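Local coordinates for protein paenibacillus xanthan lyase (Paenibacillus, PDB 6F2P) that probably cleaves the polysaccharide xanthan by beta-elimination, as a xanthan lyase of polysaccharide lyase family 8 built from several domains and carrying bound calcium ions, at residues A[359-363]-A[375-379]; A[511-515]-A[559-563]. All coordinates share one frame; numbering follows the deposited sequence.

Contact 1 of 2, residues A[359-363]-A[375-379]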
ATOM      1  N   GLY A 359      18.649  21.154  -2.448  1.00 25.52           N
ATOM      2  CA  GLY A 359      19.644  20.109  -2.413  1.00 25.88           C
ATOM      3  C   GLY A 359      19.033  18.757  -2.699  1.00 25.25           C
ATOM      4  O   GLY A 359      17.840  18.643  -2.987  1.00 25.50           O
ATOM      5  N   GLU A 360      19.867  17.730  -2.625  1.00 25.83           N
ATOM      6  CA  GLU A 360      19.428  16.357  -2.799  1.00 29.46           C
ATOM      7  C   GLU A 360      18.430  15.973  -1.699  1.00 29.28           C
ATOM      8  O   GLU A 360      18.653  16.255  -0.520  1.00 20.49           O
ATOM      9  CB  GLU A 360      20.645  15.440  -2.740  1.00 30.15           C
ATOM     10  CG  GLU A 360      20.436  14.062  -3.297  1.00 33.03           C
ATOM     11  CD  GLU A 360      21.756  13.362  -3.547  1.00 36.74           C
ATOM     12  OE1 GLU A 360      21.923  12.781  -4.648  1.00 31.10           O
ATOM     13  OE2 GLU A 360      22.623  13.409  -2.642  1.00 36.80           O
ATOM     14  N   LEU A 361      17.327  15.346  -2.098  1.00 22.04           N
ATOM     15  CA  LEU A 361      16.339  14.837  -1.156  1.00 19.74           C
ATOM     16  C   LEU A 361      16.656  13.380  -0.825  1.00 19.42           C
ATOM     17  O   LEU A 361      16.946  12.577  -1.714  1.00 19.37           O
ATOM     18  CB  LEU A 361      14.926  14.965  -1.741  1.00 20.02           C
ATOM     19  CG  LEU A 361      13.731  14.511  -0.891  1.00 20.66           C
ATOM     20  CD1 LEU A 361      13.563  15.385   0.350  1.00 20.36           C
ATOM     21  CD2 LEU A 361      12.445  14.485  -1.711  1.00 14.55           C
ATOM     22  N   VAL A 362      16.608  13.046   0.460  1.00 20.63           N
ATOM     23  CA  VAL A 362      16.902  11.690   0.915  1.00 18.99           C
ATOM     24  C   VAL A 362      15.764  11.168   1.780  1.00 18.35           C
ATOM     25  O   VAL A 362      15.524  11.702   2.859  1.00 22.29           O
ATOM     26  CB  VAL A 362      18.198  11.642   1.750  1.00 14.46           C
ATOM     27  CG1 VAL A 362      18.394  10.252   2.358  1.00 13.35           C
ATOM     28  CG2 VAL A 362      19.392  12.038   0.901  1.00 13.48           C
ATOM     29  N   LYS A 363      15.060  10.143   1.300  1.00 15.60           N
ATOM     30  CA  LYS A 363      13.963   9.534   2.055  1.00 19.47           C
ATOM     31  C   LYS A 363      13.445   8.292   1.351  1.00 16.51           C
ATOM     32  O   LYS A 363      13.602   8.145   0.146  1.00 15.80           O
ATOM     33  CB  LYS A 363      12.794  10.512   2.271  1.00 17.50           C
ATOM     34  CG  LYS A 363      12.029  10.879   1.000  1.00 25.23           C
ATOM     35  CD  LYS A 363      10.693  11.558   1.302  1.00 31.21           C
ATOM     36  CE  LYS A 363      10.877  12.949   1.893  1.00 32.41           C
ATOM     37  NZ  LYS A 363       9.573  13.535   2.304  1.00 32.45           N
ATOM     38  N   GLN A 375      12.739   4.928  -3.291  1.00 17.01           N
ATOM     39  CA  GLN A 375      13.910   5.048  -2.445  1.00 16.21           C
ATOM     40  C   GLN A 375      14.802   6.165  -2.974  1.00 18.49           C
ATOM     41  O   GLN A 375      15.285   6.112  -4.105  1.00 21.04           O
ATOM     42  CB  GLN A 375      14.680   3.729  -2.382  1.00 12.79           C
ATOM     43  CG  GLN A 375      16.016   3.826  -1.672  1.00 14.61           C
ATOM     44  CD  GLN A 375      15.884   4.132  -0.188  1.00 20.74           C
ATOM     45  OE1 GLN A 375      15.447   5.216   0.210  1.00 17.95           O
ATOM     46  NE2 GLN A 375      16.265   3.168   0.643  1.00 25.97           N
ATOM     47  N   LEU A 376      14.993   7.193  -2.159  1.00 18.35           N
ATOM     48  CA  LEU A 376      15.862   8.294  -2.524  1.00 15.27           C
ATOM     49  C   LEU A 376      17.050   8.334  -1.560  1.00 21.62           C
ATOM     50  O   LEU A 376      16.886   8.543  -0.354  1.00 22.44           O
ATOM     51  CB  LEU A 376      15.095   9.614  -2.506  1.00 14.25           C
ATOM     52  CG  LEU A 376      13.832   9.705  -3.368  1.00 15.62           C
ATOM     53  CD1 LEU A 376      13.093  11.003  -3.079  1.00 16.04           C
ATOM     54  CD2 LEU A 376      14.155   9.609  -4.849  1.00 13.54           C
ATOM     55  N   ARG A 377      18.240   8.107  -2.109  1.00 21.38           N
ATOM     56  CA  ARG A 377      19.477   8.085  -1.353  1.00 17.54           C
ATOM     57  C   ARG A 377      20.423   9.097  -1.965  1.00 20.06           C
ATOM     58  O   ARG A 377      20.194   9.568  -3.077  1.00 24.30           O
ATOM     59  CB  ARG A 377      20.109   6.696  -1.426  1.00 17.78           C
ATOM     60  CG  ARG A 377      19.250   5.601  -0.837  1.00 20.17           C
ATOM     61  CD  ARG A 377      18.910   5.893   0.596  1.00 15.90           C
ATOM     62  NE  ARG A 377      20.106   6.147   1.385  1.00 21.72           N
ATOM     63  CZ  ARG A 377      20.091   6.565   2.649  1.00 20.32           C
ATOM     64  NH1 ARG A 377      18.935   6.779   3.259  1.00 15.47           N
ATOM     65  NH2 ARG A 377      21.232   6.774   3.301  1.00 15.95           N
ATOM     66  N   PRO A 378      21.487   9.455  -1.236  1.00 25.55           N
ATOM     67  CA  PRO A 378      22.486  10.310  -1.881  1.00 23.95           C
ATOM     68  C   PRO A 378      23.146   9.595  -3.059  1.00 23.68           C
ATOM     69  O   PRO A 378      23.783   8.561  -2.874  1.00 24.14           O
ATOM     70  CB  PRO A 378      23.496  10.579  -0.762  1.00 18.13           C
ATOM     71  CG  PRO A 378      23.238   9.518   0.275  1.00 19.30           C
ATOM     72  CD  PRO A 378      21.779   9.227   0.191  1.00 18.31           C
ATOM     73  N   GLY A 379      22.974  10.138  -4.260  1.00 22.93           N
ATOM     74  CA  GLY A 379      23.577   9.572  -5.450  1.00 23.43           C
ATOM     75  C   GLY A 379      22.617   8.856  -6.395  1.00 26.22           C
ATOM     76  O   GLY A 379      22.916   8.695  -7.581  1.00 24.87           O
TER
HETATM   77  O   HOH W   1      19.539  11.273  -5.053  1.00 19.43           O
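Val-362 lays CG1 over one face of the Arg-377 guanidinium, 3.6 Å from NH1, while polar partners elsewhere hold that group: Arg-377 NE bonds to the carbonyl of Asp-490 and NH1 to the side chain of Gln-465. The carboxylate of Glu-360 is met from above its plane, 44° out of it, by the backbone N of Gly-379, which donates to OE1 at 2.9 Å. The pairing begins an antiparallel sheet of the super-sandwich domain, where the chain leaving the loop after helix 340-351 joins strand 372-377 as an edge strand. Lys-363 and Leu-376 form a hydrogen-bonded pair, each N donating to the other's O at 2.9 Å. Beside it the CA of Val-362 makes a CH...O contact with Leu-376 O. The other methyl of Val-362, CG2, rests against CD of Pro-378, and Leu-361 CD2 meets Leu-376 CD1 at 3.8 Å. Glu-360 reaches past the end of the strand because its CG stands anti to the backbone N (chi1 -163°) and the chain beyond is extended. A water bridges Glu-360 OE1, at 2.8 Å, and the carbonyl Arg-377 O, at 2.7 Å.

Contact 2 of 2, residues A[511-515]-A[559-563]; sequences IVENR and IGYYF
Strands 513-515 and 559-563 run nearly antiparallel, 166° between their directions, with axes 11.0 Å apart, so that Val-512, Glu-513 and Arg-515 meet Ile-559, Tyr-561 and Phe-563 through side chains alone. They belong to two different sheets of the super-sandwich domain, packed face to face. A classic beta bulge, in which Val-512 and Glu-513 both face Leu-602 on the neighbouring strand, lets these two consecutive residues point into the interface. Across the interface Tyr-561 OH donates to Glu-513 OE1 at 2.7 Å. The carboxylate oxygen sits at the edge of the ring, in its plane, and accepts through its anti lone pair; the carboxylate and ring planes stand 88° apart. Glu-513 is bent at chi2 (49°), which turns the carboxylate back so that OE2 can accept from the backbone N of Asn-514 at 2.6 Å. Both oxygens of this buried acid therefore have a donor, and the group is fixed in rotation. With Glu-513 replaced by an alanine, the buried Tyr-561 hydroxyl would probably lose its acceptor and a gap would open beside the ring. Ile-559 places CD1 over one face of the Arg-515 guanidinium, 3.7 Å from NE, while NH1 of that arginine bonds to the carbonyl of Leu-414. Farther along, Val-512 divides its methyls between the two aromatic rings: CG1 lies 3.5 Å from CD2 of Tyr-561, and CG2 comes to the edge of the Phe-563 ring, 4.1 Å from CE2.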
ATOM      1  N   ILE A 511      14.629  -9.715 -15.550  1.00 10.39           N
ATOM      2  CA  ILE A 511      15.513  -8.712 -16.129  1.00 12.92           C
ATOM      3  C   ILE A 511      16.255  -7.933 -15.062  1.00 16.74           C
ATOM      4  O   ILE A 511      15.639  -7.245 -14.247  1.00 16.90           O
ATOM      5  CB  ILE A 511      14.752  -7.723 -17.031  1.00 16.25           C
ATOM      6  CG1 ILE A 511      13.795  -8.469 -17.972  1.00 13.56           C
ATOM      7  CG2 ILE A 511      15.734  -6.848 -17.792  1.00 11.38           C
ATOM      8  CD1 ILE A 511      14.444  -9.575 -18.772  1.00 10.36           C
ATOM      9  N   VAL A 512      17.579  -8.045 -15.061  1.00 16.66           N
ATOM     10  CA  VAL A 512      18.380  -7.298 -14.098  1.00 19.54           C
ATOM     11  C   VAL A 512      18.549  -5.855 -14.552  1.00 18.50           C
ATOM     12  O   VAL A 512      18.437  -4.915 -13.755  1.00 21.92           O
ATOM     13  CB  VAL A 512      19.773  -7.925 -13.883  1.00 16.82           C
ATOM     14  CG1 VAL A 512      20.683  -6.962 -13.131  1.00 13.81           C
ATOM     15  CG2 VAL A 512      19.657  -9.226 -13.129  1.00 14.12           C
ATOM     16  N   GLU A 513      18.811  -5.686 -15.841  1.00 17.47           N
ATOM     17  CA  GLU A 513      19.128  -4.378 -16.387  1.00 15.09           C
ATOM     18  C   GLU A 513      18.661  -4.281 -17.836  1.00 20.58           C
ATOM     19  O   GLU A 513      18.564  -5.290 -18.540  1.00 21.11           O
ATOM     20  CB  GLU A 513      20.633  -4.135 -16.279  1.00 11.53           C
ATOM     21  CG  GLU A 513      21.097  -2.756 -16.686  1.00 16.09           C
ATOM     22  CD  GLU A 513      20.285  -1.639 -16.048  1.00 19.37           C
ATOM     23  OE1 GLU A 513      20.710  -1.117 -14.997  1.00 17.36           O
ATOM     24  OE2 GLU A 513      19.231  -1.264 -16.608  1.00 19.78           O
ATOM     25  N   ASN A 514      18.330  -3.066 -18.261  1.00 18.13           N
ATOM     26  CA  ASN A 514      18.138  -2.770 -19.671  1.00 14.96           C
ATOM     27  C   ASN A 514      18.412  -1.290 -19.858  1.00 16.35           C
ATOM     28  O   ASN A 514      17.493  -0.498 -19.987  1.00 19.01           O
ATOM     29  CB  ASN A 514      16.728  -3.138 -20.146  1.00 12.83           C
ATOM     30  CG  ASN A 514      16.651  -3.278 -21.659  1.00 16.44           C
ATOM     31  OD1 ASN A 514      17.531  -2.805 -22.374  1.00 16.73           O
ATOM     32  ND2 ASN A 514      15.610  -3.936 -22.151  1.00 13.03           N
ATOM     33  N   ARG A 515      19.689  -0.920 -19.843  1.00 16.54           N
ATOM     34  CA  ARG A 515      20.077   0.479 -19.729  1.00 15.05           C
ATOM     35  C   ARG A 515      20.362   1.098 -21.078  1.00 21.20           C
ATOM     36  O   ARG A 515      21.022   0.485 -21.911  1.00 22.04           O
ATOM     37  CB  ARG A 515      21.342   0.596 -18.876  1.00 20.60           C
ATOM     38  CG  ARG A 515      21.646   2.003 -18.380  1.00 15.92           C
ATOM     39  CD  ARG A 515      20.771   2.336 -17.183  1.00 19.94           C
ATOM     40  NE  ARG A 515      21.041   3.666 -16.644  1.00 20.80           N
ATOM     41  CZ  ARG A 515      20.280   4.255 -15.728  1.00 16.71           C
ATOM     42  NH1 ARG A 515      19.213   3.623 -15.264  1.00 13.67           N
ATOM     43  NH2 ARG A 515      20.576   5.471 -15.284  1.00 15.17           N
ATOM     44  N   ILE A 559      26.782   1.960 -12.722  1.00 15.34           N
ATOM     45  CA  ILE A 559      25.956   1.019 -11.965  1.00 13.54           C
ATOM     46  C   ILE A 559      26.700  -0.297 -11.708  1.00 20.35           C
ATOM     47  O   ILE A 559      27.305  -0.871 -12.616  1.00 20.58           O
ATOM     48  CB  ILE A 559      24.606   0.731 -12.652  1.00 14.76           C
ATOM     49  CG1 ILE A 559      23.947   2.039 -13.105  1.00 14.47           C
ATOM     50  CG2 ILE A 559      23.690  -0.062 -11.715  1.00 10.66           C
ATOM     51  CD1 ILE A 559      22.678   1.841 -13.896  1.00 14.33           C
ATOM     52  N   GLY A 560      26.676  -0.756 -10.459  1.00 19.98           N
ATOM     53  CA  GLY A 560      27.293  -2.015 -10.093  1.00 15.58           C
ATOM     54  C   GLY A 560      26.233  -3.081  -9.902  1.00 17.16           C
ATOM     55  O   GLY A 560      25.090  -2.764  -9.586  1.00 16.89           O
ATOM     56  N   TYR A 561      26.597  -4.343 -10.115  1.00 14.76           N
ATOM     57  CA  TYR A 561      25.675  -5.451  -9.895  1.00 13.50           C
ATOM     58  C   TYR A 561      26.429  -6.586  -9.214  1.00 16.57           C
ATOM     59  O   TYR A 561      27.396  -7.111  -9.751  1.00 20.75           O
ATOM     60  CB  TYR A 561      25.075  -5.956 -11.207  1.00 14.97           C
ATOM     61  CG  TYR A 561      24.566  -4.872 -12.126  1.00 18.89           C
ATOM     62  CD1 TYR A 561      25.451  -4.075 -12.848  1.00 16.95           C
ATOM     63  CD2 TYR A 561      23.202  -4.661 -12.299  1.00 15.93           C
ATOM     64  CE1 TYR A 561      25.002  -3.084 -13.691  1.00 18.19           C
ATOM     65  CE2 TYR A 561      22.739  -3.668 -13.151  1.00 16.29           C
ATOM     66  CZ  TYR A 561      23.653  -2.883 -13.840  1.00 18.79           C
ATOM     67  OH  TYR A 561      23.241  -1.890 -14.683  1.00 17.48           O
ATOM     68  N   TYR A 562      25.989  -6.964  -8.026  1.00 14.10           N
ATOM     69  CA  TYR A 562      26.631  -8.049  -7.318  1.00 14.77           C
ATOM     70  C   TYR A 562      25.680  -9.235  -7.323  1.00 15.64           C
ATOM     71  O   TYR A 562      24.479  -9.075  -7.121  1.00 15.95           O
ATOM     72  CB  TYR A 562      27.022  -7.596  -5.906  1.00 16.69           C
ATOM     73  CG  TYR A 562      27.223  -8.704  -4.899  1.00 20.67           C
ATOM     74  CD1 TYR A 562      28.142  -9.721  -5.123  1.00 21.30           C
ATOM     75  CD2 TYR A 562      26.504  -8.718  -3.712  1.00 16.65           C
ATOM     76  CE1 TYR A 562      28.314 -10.736  -4.207  1.00 21.34           C
ATOM     77  CE2 TYR A 562      26.672  -9.722  -2.787  1.00 20.63           C
ATOM     78  CZ  TYR A 562      27.576 -10.730  -3.035  1.00 26.38           C
ATOM     79  OH  TYR A 562      27.736 -11.734  -2.099  1.00 22.02           O
ATOM     80  N   PHE A 563      26.213 -10.420  -7.599  1.00 18.53           N
ATOM     81  CA  PHE A 563      25.384 -11.617  -7.670  1.00 20.86           C
ATOM     82  C   PHE A 563      25.775 -12.643  -6.612  1.00 18.71           C
ATOM     83  O   PHE A 563      26.676 -13.448  -6.820  1.00 22.38           O
ATOM     84  CB  PHE A 563      25.413 -12.203  -9.084  1.00 13.28           C
ATOM     85  CG  PHE A 563      24.964 -11.227 -10.132  1.00 18.28           C
ATOM     86  CD1 PHE A 563      25.865 -10.341 -10.710  1.00 18.36           C
ATOM     87  CD2 PHE A 563      23.633 -11.155 -10.506  1.00 14.51           C
ATOM     88  CE1 PHE A 563      25.445  -9.416 -11.663  1.00 13.50           C
ATOM     89  CE2 PHE A 563      23.215 -10.238 -11.454  1.00 14.12           C
ATOM     90  CZ  PHE A 563      24.126  -9.369 -12.031  1.00 13.49           C
TER

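Overall arrangement
Both contacts fall in or at the start of the super-sandwich domain, their centres about 20 Å apart and their nearest atoms about 9 Å, without touching. Along the chain they are in series: contact 1 closes a short local hairpin at the edge of a four-stranded sheet, where the chain arrives from the helical region, whereas contact 2 spans 43 intervening residues and joins two larger sheets. One is partly buried, with one bridging water, the other wholly buried. The side chains of Arg-377 and Phe-563 lie about 8 and 9 Å from bound calcium ions, and Asp-490, whose carbonyl takes Arg-377 NE, is a calcium-site residue. Arg-515 of contact 2 bonds to Leu-414 on strand 411-415, the far edge of the sheet that contact 1 begins.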